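Local coordinates for protein PspGI restriction endonuclease (Pyrococcus sp. GI-H, PDB 3BM3) that binds its substrate DNA and probably cuts it at a specific sequence, as a type II restriction endonuclease, at residues E35-D38 with R39-E42; E48-P52 with S53-K57; D220-I223 with E224-R228; D251-I254 with Q255-K259. The protein carries 2 engineered substitutions. All coordinates share one frame; numbering follows the deposited sequence.

Interaction 1: E35-D38 with R39-E42; sequences ELLD and RLFE
Arg39 and Leu40 fold back on Leu36 and Leu37 of the helix before them, each giving its backbone N-H to a carbonyl three residues earlier. Arg39 N reaches Leu36 O at 2.9 Å and Leu40 N reaches Leu37 O at 3.1 Å. Bonds that span three residues wind the backbone more tightly than an alpha-helix does, in the manner of a 3-10 turn, and put both donors well above the carbonyl planes. Arg39 lays the carbon part of its chain against the helix: CG rests 3.4 Å from Glu35 O, and CD lies beside the Glu35 carboxylate, with OE2 4.0 Å away. The charged end does not close on Glu35; in the conformer described, the chain bends at chi3 (47°) and NH1 forms a salt bridge with Glu42 OE1. Leu40 and Leu37 run side by side, pointing the same way, and meet through their CD2 methyls at 3.7 Å. Beyond them, Ile55 of helix 52-80 touches both leucines, while Leu111 and Phe115 of helix 85-115 pack on Leu37 and Leu40 respectively. The chain then reverses as Glu42 N bonds to Arg39 O at 3.0 Å, with Phe41 at positive phi (73°) in the third position: a type II beta turn following a helix.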
loop_
_atom_site.group_PDB
_atom_site.type_symbol
_atom_site.label_atom_id
_atom_site.label_comp_id
_atom_site.label_asym_id
_atom_site.label_seq_id
_atom_site.Cartn_x
_atom_site.Cartn_y
_atom_site.Cartn_z
ATOM N N GLU C 35 -19.118 28.622 -6.579
ATOM C CA GLU C 35 -19.266 29.396 -7.811
ATOM C C GLU C 35 -18.483 28.770 -8.965
ATOM O O GLU C 35 -18.933 28.819 -10.111
ATOM C CB GLU C 35 -18.903 30.867 -7.589
ATOM C CG GLU C 35 -17.511 31.289 -8.046
ATOM C CD GLU C 35 -17.453 31.644 -9.524
ATOM O OE1 GLU C 35 -18.341 32.395 -10.003
ATOM O OE2 GLU C 35 -16.507 31.186 -10.209
ATOM N N LEU C 36 -17.324 28.184 -8.689
ATOM C CA LEU C 36 -16.592 27.401 -9.696
ATOM C C LEU C 36 -17.423 26.212 -10.193
ATOM O O LEU C 36 -17.509 25.954 -11.388
ATOM C CB LEU C 36 -15.280 26.855 -9.141
ATOM C CG LEU C 36 -14.174 27.857 -8.830
ATOM C CD1 LEU C 36 -13.087 27.132 -8.082
ATOM C CD2 LEU C 36 -13.656 28.511 -10.105
ATOM N N LEU C 37 -18.023 25.473 -9.264
ATOM C CA LEU C 37 -18.845 24.327 -9.646
ATOM C C LEU C 37 -20.029 24.758 -10.513
ATOM O O LEU C 37 -20.403 24.050 -11.440
ATOM C CB LEU C 37 -19.346 23.593 -8.419
ATOM C CG LEU C 37 -18.285 22.880 -7.595
ATOM C CD1 LEU C 37 -18.823 22.554 -6.203
ATOM C CD2 LEU C 37 -17.840 21.599 -8.343
ATOM N N ASP C 38 -20.597 25.925 -10.226
ATOM C CA ASP C 38 -21.662 26.508 -11.065
ATOM C C ASP C 38 -21.217 26.745 -12.509
ATOM O O ASP C 38 -22.051 26.847 -13.414
ATOM C CB ASP C 38 -22.103 27.868 -10.535
ATOM C CG ASP C 38 -22.822 27.792 -9.221
ATOM O OD1 ASP C 38 -23.296 26.701 -8.842
ATOM O OD2 ASP C 38 -22.880 28.841 -8.556
ATOM N N ARG C 39 -19.906 26.861 -12.698
ATOM C CA ARG C 39 -19.307 27.173 -13.986
ATOM C C ARG C 39 -18.574 25.962 -14.582
ATOM O O ARG C 39 -17.733 26.111 -15.459
ATOM C CB ARG C 39 -18.342 28.338 -13.803
ATOM C CG ARG C 39 -19.037 29.639 -13.367
ATOM C CD ARG C 39 -18.261 30.876 -13.800
ATOM N NE ARG C 39 -17.854 30.796 -15.205
ATOM C CZ ARG C 39 -18.678 30.893 -16.247
ATOM N NH1 ARG C 39 -19.983 31.099 -16.077
ATOM N NH2 ARG C 39 -18.195 30.800 -17.478
ATOM N N LEU C 40 -18.915 24.770 -14.111
ATOM C CA LEU C 40 -18.229 23.536 -14.528
ATOM C C LEU C 40 -18.319 23.374 -16.056
ATOM O O LEU C 40 -19.400 23.549 -16.639
ATOM C CB LEU C 40 -18.862 22.327 -13.839
ATOM C CG LEU C 40 -18.006 21.209 -13.227
ATOM C CD1 LEU C 40 -16.531 21.472 -13.092
ATOM C CD2 LEU C 40 -18.643 20.772 -11.911
ATOM N N PHE C 41 -17.164 23.095 -16.662
ATOM C CA PHE C 41 -16.992 22.837 -18.102
ATOM C C PHE C 41 -17.119 24.088 -18.962
ATOM O O PHE C 41 -17.148 24.012 -20.201
ATOM C CB PHE C 41 -17.916 21.723 -18.575
ATOM C CG PHE C 41 -17.696 20.456 -17.872
ATOM C CD1 PHE C 41 -16.452 19.838 -17.938
ATOM C CD2 PHE C 41 -18.704 19.873 -17.130
ATOM C CE1 PHE C 41 -16.236 18.649 -17.304
ATOM C CE2 PHE C 41 -18.484 18.684 -16.480
ATOM C CZ PHE C 41 -17.256 18.071 -16.551
ATOM N N GLU C 42 -17.153 25.236 -18.293
ATOM C CA GLU C 42 -17.156 26.521 -18.951
ATOM C C GLU C 42 -15.764 27.123 -18.757
ATOM O O GLU C 42 -15.009 26.702 -17.885
ATOM C CB GLU C 42 -18.283 27.386 -18.369
ATOM C CG GLU C 42 -19.665 26.718 -18.548
ATOM C CD GLU C 42 -20.796 27.372 -17.771
ATOM O OE1 GLU C 42 -20.666 28.553 -17.361
ATOM O OE2 GLU C 42 -21.837 26.691 -17.581
#

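Interaction 2: E48-P52 with S53-K57; sequences EVITP and SRIAK
Thr51 is the N-cap of helix 52-80: its OG1 accepts the N-H of Arg54 at 3.0 Å in a nearly straight bond (162°). With chi1 at 62°, OG1 sits between the backbone N and the carbonyl carbon of its own residue, a setting that turns the hydroxyl oxygen to the first turn of the helix. The same oxygen lies 3.2 Å from Arg54 CG, where the arginine chain passes across it. A valine in place of Thr51 would probably leave Arg54 N without its side-chain acceptor and weaken the start of the helix. Regular winding begins at once, with Ile55 N on Thr51 O at 3.0 Å and Ala56 N on Pro52 O at 2.8 Å; Pro52, in the first helical position, has no N-H that would need a partner. From this capped end Arg54 runs extended back along the incoming loop. Its NH1 bonds to Val49 O at 2.8 Å, arriving in the carbonyl plane on a lone pair, though the oxygen is tilted 22° from the guanidinium plane. Glu48 covers the guanidinium from above: CB stands over its centre, and OE1 lies over a face, making a long salt bridge to NE (3.8 Å) through charge alone, as no N-H points at it. On the apolar side, Ile50 CG2 presses on Ile55 CD1 at 3.4 Å, tighter than a usual methyl contact, and Ile55 continues onto Val33 and Leu36. Ser53 N bonds to Ser247 OG in a loop, and Ser53 OG to Asp216 N at the start of helix 216-227.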
loop_
_atom_site.group_PDB
_atom_site.type_symbol
_atom_site.label_atom_id
_atom_site.label_comp_id
_atom_site.label_asym_id
_atom_site.label_seq_id
_atom_site.Cartn_x
_atom_site.Cartn_y
_atom_site.Cartn_z
ATOM N N GLU C 48 -8.896 29.103 -19.119
ATOM C CA GLU C 48 -8.881 27.642 -18.951
ATOM C C GLU C 48 -10.271 27.157 -18.584
ATOM O O GLU C 48 -10.936 27.766 -17.745
ATOM C CB GLU C 48 -7.936 27.191 -17.833
ATOM C CG GLU C 48 -6.544 27.789 -17.837
ATOM C CD GLU C 48 -5.761 27.442 -16.577
ATOM O OE1 GLU C 48 -6.301 26.748 -15.671
ATOM O OE2 GLU C 48 -4.591 27.868 -16.487
ATOM N N VAL C 49 -10.683 26.042 -19.187
ATOM C CA VAL C 49 -11.935 25.377 -18.850
ATOM C C VAL C 49 -11.911 24.933 -17.396
ATOM O O VAL C 49 -10.919 24.392 -16.921
ATOM C CB VAL C 49 -12.180 24.125 -19.731
ATOM C CG1 VAL C 49 -13.423 23.404 -19.309
ATOM C CG2 VAL C 49 -12.277 24.522 -21.200
ATOM N N ILE C 50 -13.013 25.188 -16.704
ATOM C CA ILE C 50 -13.206 24.736 -15.330
ATOM C C ILE C 50 -13.593 23.277 -15.362
ATOM O O ILE C 50 -14.697 22.918 -15.737
ATOM C CB ILE C 50 -14.303 25.550 -14.612
ATOM C CG1 ILE C 50 -13.881 27.013 -14.563
ATOM C CG2 ILE C 50 -14.533 25.005 -13.183
ATOM C CD1 ILE C 50 -15.020 27.946 -14.299
ATOM N N THR C 51 -12.649 22.430 -15.012
ATOM C CA THR C 51 -12.907 21.000 -15.030
ATOM C C THR C 51 -12.949 20.462 -13.605
ATOM O O THR C 51 -12.384 21.073 -12.692
ATOM C CB THR C 51 -11.808 20.277 -15.747
ATOM O OG1 THR C 51 -10.562 20.463 -15.052
ATOM C CG2 THR C 51 -11.706 20.762 -17.201
ATOM N N PRO C 52 -13.595 19.292 -13.416
ATOM C CA PRO C 52 -13.529 18.647 -12.121
ATOM C C PRO C 52 -12.106 18.470 -11.619
ATOM O O PRO C 52 -11.845 18.685 -10.431
ATOM C CB PRO C 52 -14.223 17.313 -12.386
ATOM C CG PRO C 52 -15.247 17.636 -13.437
ATOM C CD PRO C 52 -14.489 18.559 -14.340
ATOM N N SER C 53 -11.187 18.064 -12.495
ATOM C CA SER C 53 -9.822 17.786 -12.049
ATOM C C SER C 53 -9.189 19.100 -11.561
ATOM O O SER C 53 -8.526 19.119 -10.536
ATOM C CB SER C 53 -8.998 17.138 -13.151
ATOM O OG SER C 53 -7.748 16.641 -12.680
ATOM N N ARG C 54 -9.393 20.194 -12.291
ATOM C CA ARG C 54 -8.833 21.461 -11.853
ATOM C C ARG C 54 -9.419 21.945 -10.536
ATOM O O ARG C 54 -8.703 22.466 -9.709
ATOM C CB ARG C 54 -8.975 22.521 -12.928
ATOM C CG ARG C 54 -8.092 22.226 -14.081
ATOM C CD ARG C 54 -8.238 23.281 -15.126
ATOM N NE ARG C 54 -7.217 23.134 -16.163
ATOM C CZ ARG C 54 -7.445 23.064 -17.477
ATOM N NH1 ARG C 54 -8.679 23.121 -17.971
ATOM N NH2 ARG C 54 -6.421 22.941 -18.316
ATOM N N ILE C 55 -10.721 21.790 -10.350
ATOM C CA ILE C 55 -11.347 22.190 -9.113
ATOM C C ILE C 55 -10.825 21.321 -8.005
ATOM O O ILE C 55 -10.500 21.806 -6.902
ATOM C CB ILE C 55 -12.862 22.057 -9.192
ATOM C CG1 ILE C 55 -13.409 23.122 -10.147
ATOM C CG2 ILE C 55 -13.501 22.254 -7.821
ATOM C CD1 ILE C 55 -14.907 23.053 -10.367
ATOM N N ALA C 56 -10.741 20.028 -8.274
ATOM C CA ALA C 56 -10.244 19.080 -7.268
ATOM C C ALA C 56 -8.832 19.401 -6.843
ATOM O O ALA C 56 -8.538 19.452 -5.649
ATOM C CB ALA C 56 -10.301 17.635 -7.766
ATOM N N LYS C 57 -7.983 19.696 -7.817
ATOM C CA LYS C 57 -6.588 19.984 -7.541
ATOM C C LYS C 57 -6.464 21.298 -6.767
ATOM O O LYS C 57 -5.693 21.384 -5.814
ATOM C CB LYS C 57 -5.790 20.038 -8.836
ATOM C CG LYS C 57 -4.284 20.161 -8.658
ATOM C CD LYS C 57 -3.547 19.697 -9.913
ATOM C CE LYS C 57 -2.036 19.951 -9.877
ATOM N NZ LYS C 57 -1.234 18.709 -9.586
#

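Interaction 3: D220-I223 with E224-R228; sequences DSLI and EEIKR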
loop_
_atom_site.group_PDB
_atom_site.type_symbol
_atom_site.label_atom_id
_atom_site.label_comp_id
_atom_site.label_asym_id
_atom_site.label_seq_id
_atom_site.Cartn_x
_atom_site.Cartn_y
_atom_site.Cartn_z
ATOM N N ASP C 220 -2.605 12.819 -21.058
ATOM C CA ASP C 220 -1.959 12.904 -22.374
ATOM C C ASP C 220 -0.627 12.171 -22.449
ATOM O O ASP C 220 -0.359 11.437 -23.400
ATOM C CB ASP C 220 -1.788 14.354 -22.813
ATOM C CG ASP C 220 -3.075 14.967 -23.306
ATOM O OD1 ASP C 220 -4.075 14.248 -23.418
ATOM O OD2 ASP C 220 -3.061 16.184 -23.612
ATOM N N SER C 221 0.231 12.369 -21.457
ATOM C CA SER C 221 1.560 11.757 -21.492
ATOM C C SER C 221 1.435 10.247 -21.314
ATOM O O SER C 221 2.187 9.493 -21.908
ATOM C CB SER C 221 2.483 12.365 -20.429
ATOM O OG SER C 221 1.943 12.263 -19.116
ATOM N N LEU C 222 0.465 9.809 -20.518
ATOM C CA LEU C 222 0.260 8.389 -20.315
ATOM C C LEU C 222 -0.173 7.740 -21.604
ATOM O O LEU C 222 0.379 6.706 -21.999
ATOM C CB LEU C 222 -0.752 8.127 -19.185
ATOM C CG LEU C 222 -1.185 6.668 -19.094
ATOM C CD1 LEU C 222 0.021 5.746 -18.845
ATOM C CD2 LEU C 222 -2.272 6.504 -18.051
ATOM N N ILE C 223 -1.132 8.353 -22.285
ATOM C CA ILE C 223 -1.591 7.844 -23.568
ATOM C C ILE C 223 -0.447 7.855 -24.590
ATOM O O ILE C 223 -0.288 6.901 -25.361
ATOM C CB ILE C 223 -2.823 8.625 -24.067
ATOM C CG1 ILE C 223 -4.022 8.459 -23.123
ATOM C CG2 ILE C 223 -3.197 8.211 -25.506
ATOM C CD1 ILE C 223 -4.411 7.044 -22.793
ATOM N N GLU C 224 0.384 8.888 -24.561
ATOM C CA GLU C 224 1.508 8.973 -25.481
ATOM C C GLU C 224 2.468 7.808 -25.262
ATOM O O GLU C 224 2.952 7.206 -26.221
ATOM C CB GLU C 224 2.246 10.304 -25.315
ATOM C CG GLU C 224 3.375 10.512 -26.326
ATOM C CD GLU C 224 2.905 10.294 -27.747
ATOM O OE1 GLU C 224 1.809 10.800 -28.067
ATOM O OE2 GLU C 224 3.627 9.627 -28.545
ATOM N N GLU C 225 2.751 7.496 -23.996
ATOM C CA GLU C 225 3.577 6.342 -23.670
ATOM C C GLU C 225 2.987 5.068 -24.245
ATOM O O GLU C 225 3.697 4.251 -24.828
ATOM C CB GLU C 225 3.741 6.177 -22.173
ATOM C CG GLU C 225 4.637 7.158 -21.532
ATOM C CD GLU C 225 4.829 6.849 -20.066
ATOM O OE1 GLU C 225 4.937 5.652 -19.720
ATOM O OE2 GLU C 225 4.893 7.799 -19.269
ATOM N N ILE C 226 1.684 4.894 -24.070
ATOM C CA ILE C 226 0.995 3.745 -24.613
ATOM C C ILE C 226 1.177 3.682 -26.140
ATOM O O ILE C 226 1.525 2.640 -26.702
ATOM C CB ILE C 226 -0.488 3.770 -24.183
ATOM C CG1 ILE C 226 -0.567 3.491 -22.675
ATOM C CG2 ILE C 226 -1.312 2.773 -24.984
ATOM C CD1 ILE C 226 -1.976 3.606 -22.044
ATOM N N LYS C 227 0.982 4.820 -26.788
ATOM C CA LYS C 227 1.079 4.902 -28.254
ATOM C C LYS C 227 2.486 4.614 -28.756
ATOM O O LYS C 227 2.661 4.203 -29.906
ATOM C CB LYS C 227 0.608 6.273 -28.733
ATOM C CG LYS C 227 -0.909 6.447 -28.649
ATOM C CD LYS C 227 -1.334 7.746 -29.305
ATOM C CE LYS C 227 -2.834 8.022 -29.220
ATOM N NZ LYS C 227 -3.149 9.449 -29.686
ATOM N N ARG C 228 3.482 4.835 -27.901
ATOM C CA ARG C 228 4.886 4.631 -28.248
ATOM C C ARG C 228 5.341 3.195 -28.049
ATOM O O ARG C 228 6.493 2.860 -28.351
ATOM C CB ARG C 228 5.784 5.588 -27.457
ATOM C CG ARG C 228 5.621 7.047 -27.888
ATOM C CD ARG C 228 6.440 7.986 -27.025
ATOM N NE ARG C 228 7.841 8.065 -27.454
ATOM C CZ ARG C 228 8.361 8.987 -28.272
ATOM N NH1 ARG C 228 7.609 9.957 -28.812
ATOM N NH2 ARG C 228 9.664 8.939 -28.561
#
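Asp220 and Glu224 begin the run of i to i+4 bonds in this part of helix 216-227, Glu224 N meeting Asp220 O at 2.9 Å. The Asp220 carboxylate turns elsewhere, to a salt bridge with Arg245. Ser221 O accepts from Glu225 N, also at 2.9 Å, and the glutamate chain climbs past that carbonyl, its CG 3.4 Å from Ser221 O. Glu225 then stays extended, so that OE2 arrives at Arg218 in a salt bridge; Ser221 OG bonds to the same guanidinium, and one arginine thus serves two polar groups on this side of the helix. Leu222 O takes the N-H of Ile226 at 3.0 Å. With CG anti to the backbone N (chi1 170°), the Leu222 side chain comes nearer the next turn at its end, CG lying 4.3 Å from Ile226 CD1 in a loose apolar contact. Ile223 O receives Lys227 N at 2.8 Å. The isoleucine divides its branches between two partners: CD1 faces Ile226 CD1 on the inner side, while CG2 touches Lys227 CE at 3.7 Å, where the extended lysine crosses it. The apolar side chains therefore gather along one side of the helix and the charged ones lie around the remainder. Leu222, Ile223 and Ile226 all rest on Ile243 of strand 243-245; Ile198 of helix 198-206 packs against Leu222 and Ile226, and Ile240 of helix 236-240 against Ile223 and Ile226, setting helix 216-227 over strand 243-245, the outermost strand of the mixed sheet within this chain.

Interaction 4: D251-I254 with Q255-K259; sequences DDII and QFLNK
Phe256 presents its ring edge to Ile253 O, near the ring plane, and Leu257 CD2 also lies at the edge; outside the pair of segments, the ring stacks with His260. The other flat groups belong to Asp251 and Gln255, whose carboxylate and amide planes stand 58° apart. Both pairs lie on helix 249-259, an amphipathic helix packed on the mixed sheet, consistent with the PDDEXK clan to which the family belongs. Gln255 folds its amide back at chi2 (-60°), and NE2 reaches Asp251 OD1 at 3.2 Å. The bond is almost straight (175°): the oxygen lies in the amide plane, while NE2 meets it on the syn side, tilted out of the carboxylate plane. Gln255 N also binds Asp251 O at 2.8 Å, so the two residues are joined by backbone and side chain alike. Facing the sheet, Ile253 and Leu257 lie side by side, Ile253 CG2 on Leu257 CD1 at 3.7 Å, and both touch Ile141 of strand 139-141. Replacing Leu257 by alanine would remove CD1 and is likely to open a gap beside Ile253 CG2 and Ile141. The neighbouring Asp252 carboxylate points to Arg244, Arg211 and Tyr213, which hold both its oxygens. Next along the helix, Ile254 and Asn258 run alongside each other; besides the backbone bond from Asn258 N to Ile254 O at 2.9 Å, Asn258 ND2 rests on the Ile254 CG2 methyl at 3.5 Å.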
loop_
_atom_site.group_PDB
_atom_site.type_symbol
_atom_site.label_atom_id
_atom_site.label_comp_id
_atom_site.label_asym_id
_atom_site.label_seq_id
_atom_site.Cartn_x
_atom_site.Cartn_y
_atom_site.Cartn_z
ATOM N N ASP C 251 -19.435 12.389 -15.794
ATOM C CA ASP C 251 -20.339 12.099 -16.888
ATOM C C ASP C 251 -20.373 10.596 -17.165
ATOM O O ASP C 251 -21.405 10.045 -17.495
ATOM C CB ASP C 251 -19.926 12.878 -18.127
ATOM C CG ASP C 251 -20.892 12.677 -19.265
ATOM O OD1 ASP C 251 -22.073 12.935 -19.015
ATOM O OD2 ASP C 251 -20.462 12.203 -20.348
ATOM N N ASP C 252 -19.238 9.907 -16.998
ATOM C CA ASP C 252 -19.203 8.453 -17.196
ATOM C C ASP C 252 -20.167 7.771 -16.232
ATOM O O ASP C 252 -20.867 6.822 -16.588
ATOM C CB ASP C 252 -17.800 7.921 -16.980
ATOM C CG ASP C 252 -16.843 8.234 -18.114
ATOM O OD1 ASP C 252 -17.253 8.830 -19.132
ATOM O OD2 ASP C 252 -15.657 7.835 -17.988
ATOM N N ILE C 253 -20.203 8.251 -15.000
ATOM C CA ILE C 253 -21.109 7.688 -14.015
ATOM C C ILE C 253 -22.550 7.977 -14.441
ATOM O O ILE C 253 -23.414 7.103 -14.431
ATOM C CB ILE C 253 -20.878 8.283 -12.631
ATOM C CG1 ILE C 253 -19.548 7.800 -12.061
ATOM C CG2 ILE C 253 -22.002 7.884 -11.686
ATOM C CD1 ILE C 253 -19.053 8.694 -10.897
ATOM N N ILE C 254 -22.788 9.226 -14.816
ATOM C CA ILE C 254 -24.130 9.645 -15.293
ATOM C C ILE C 254 -24.575 8.732 -16.439
ATOM O O ILE C 254 -25.709 8.243 -16.459
ATOM C CB ILE C 254 -24.129 11.116 -15.742
ATOM C CG1 ILE C 254 -24.107 12.033 -14.499
ATOM C CG2 ILE C 254 -25.380 11.414 -16.580
ATOM C CD1 ILE C 254 -23.687 13.452 -14.771
ATOM N N GLN C 255 -23.698 8.500 -17.401
ATOM C CA GLN C 255 -24.062 7.686 -18.568
ATOM C C GLN C 255 -24.263 6.224 -18.198
ATOM O O GLN C 255 -25.146 5.536 -18.721
ATOM C CB GLN C 255 -23.002 7.788 -19.648
ATOM C CG GLN C 255 -22.778 9.209 -20.168
ATOM C CD GLN C 255 -24.019 9.812 -20.780
ATOM O OE1 GLN C 255 -24.789 9.118 -21.426
ATOM N NE2 GLN C 255 -24.202 11.114 -20.604
ATOM N N PHE C 256 -23.428 5.744 -17.296
ATOM C CA PHE C 256 -23.606 4.419 -16.771
ATOM C C PHE C 256 -24.967 4.289 -16.103
ATOM O O PHE C 256 -25.693 3.359 -16.381
ATOM C CB PHE C 256 -22.517 4.087 -15.760
ATOM C CG PHE C 256 -22.721 2.782 -15.094
ATOM C CD1 PHE C 256 -22.144 1.623 -15.605
ATOM C CD2 PHE C 256 -23.501 2.706 -13.945
ATOM C CE1 PHE C 256 -22.358 0.404 -14.966
ATOM C CE2 PHE C 256 -23.737 1.517 -13.330
ATOM C CZ PHE C 256 -23.161 0.351 -13.835
ATOM N N LEU C 257 -25.317 5.223 -15.231
ATOM C CA LEU C 257 -26.576 5.117 -14.472
ATOM C C LEU C 257 -27.778 5.258 -15.401
ATOM O O LEU C 257 -28.767 4.566 -15.216
ATOM C CB LEU C 257 -26.638 6.159 -13.363
ATOM C CG LEU C 257 -25.635 5.935 -12.220
ATOM C CD1 LEU C 257 -25.654 7.129 -11.301
ATOM C CD2 LEU C 257 -25.910 4.624 -11.467
ATOM N N ASN C 258 -27.658 6.124 -16.409
ATOM C CA ASN C 258 -28.698 6.291 -17.442
ATOM C C ASN C 258 -28.951 5.002 -18.231
ATOM O O ASN C 258 -30.067 4.781 -18.730
ATOM C CB ASN C 258 -28.314 7.409 -18.425
ATOM C CG ASN C 258 -28.407 8.813 -17.810
ATOM O OD1 ASN C 258 -28.988 9.000 -16.747
ATOM N ND2 ASN C 258 -27.833 9.806 -18.498
ATOM N N LYS C 259 -27.909 4.192 -18.392
ATOM C CA LYS C 259 -28.003 2.930 -19.122
ATOM C C LYS C 259 -28.517 1.803 -18.229
ATOM O O LYS C 259 -29.183 0.886 -18.705
ATOM C CB LYS C 259 -26.655 2.541 -19.738
ATOM C CG LYS C 259 -26.327 3.277 -21.046
ATOM C CD LYS C 259 -25.005 2.803 -21.684
ATOM C CE LYS C 259 -24.992 1.289 -21.972
ATOM N NZ LYS C 259 -23.870 0.846 -22.873
#

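How the interactions relate
The four contacts follow one another in series along the chain, each within one continuous run, so none nests in or crosses another. Interaction 1 leads out of helix 33-38 through a turn, and interaction 2 starts helix 52-80; the two touch directly. Phe41 N and Glu42 O face Ile50 O and Ile50 N in two probable backbone hydrogen bonds, closing the loop between the helices, while Phe41 also packs on Pro52. Far along the chain, interaction 3 lies on the helix after strand 211-214 and interaction 4 on the helix after strand 243-245, both against the mixed sheet, their centres about 26 Å apart. Helix 85-115 bridges the groups, touching interactions 1, 2 and 4.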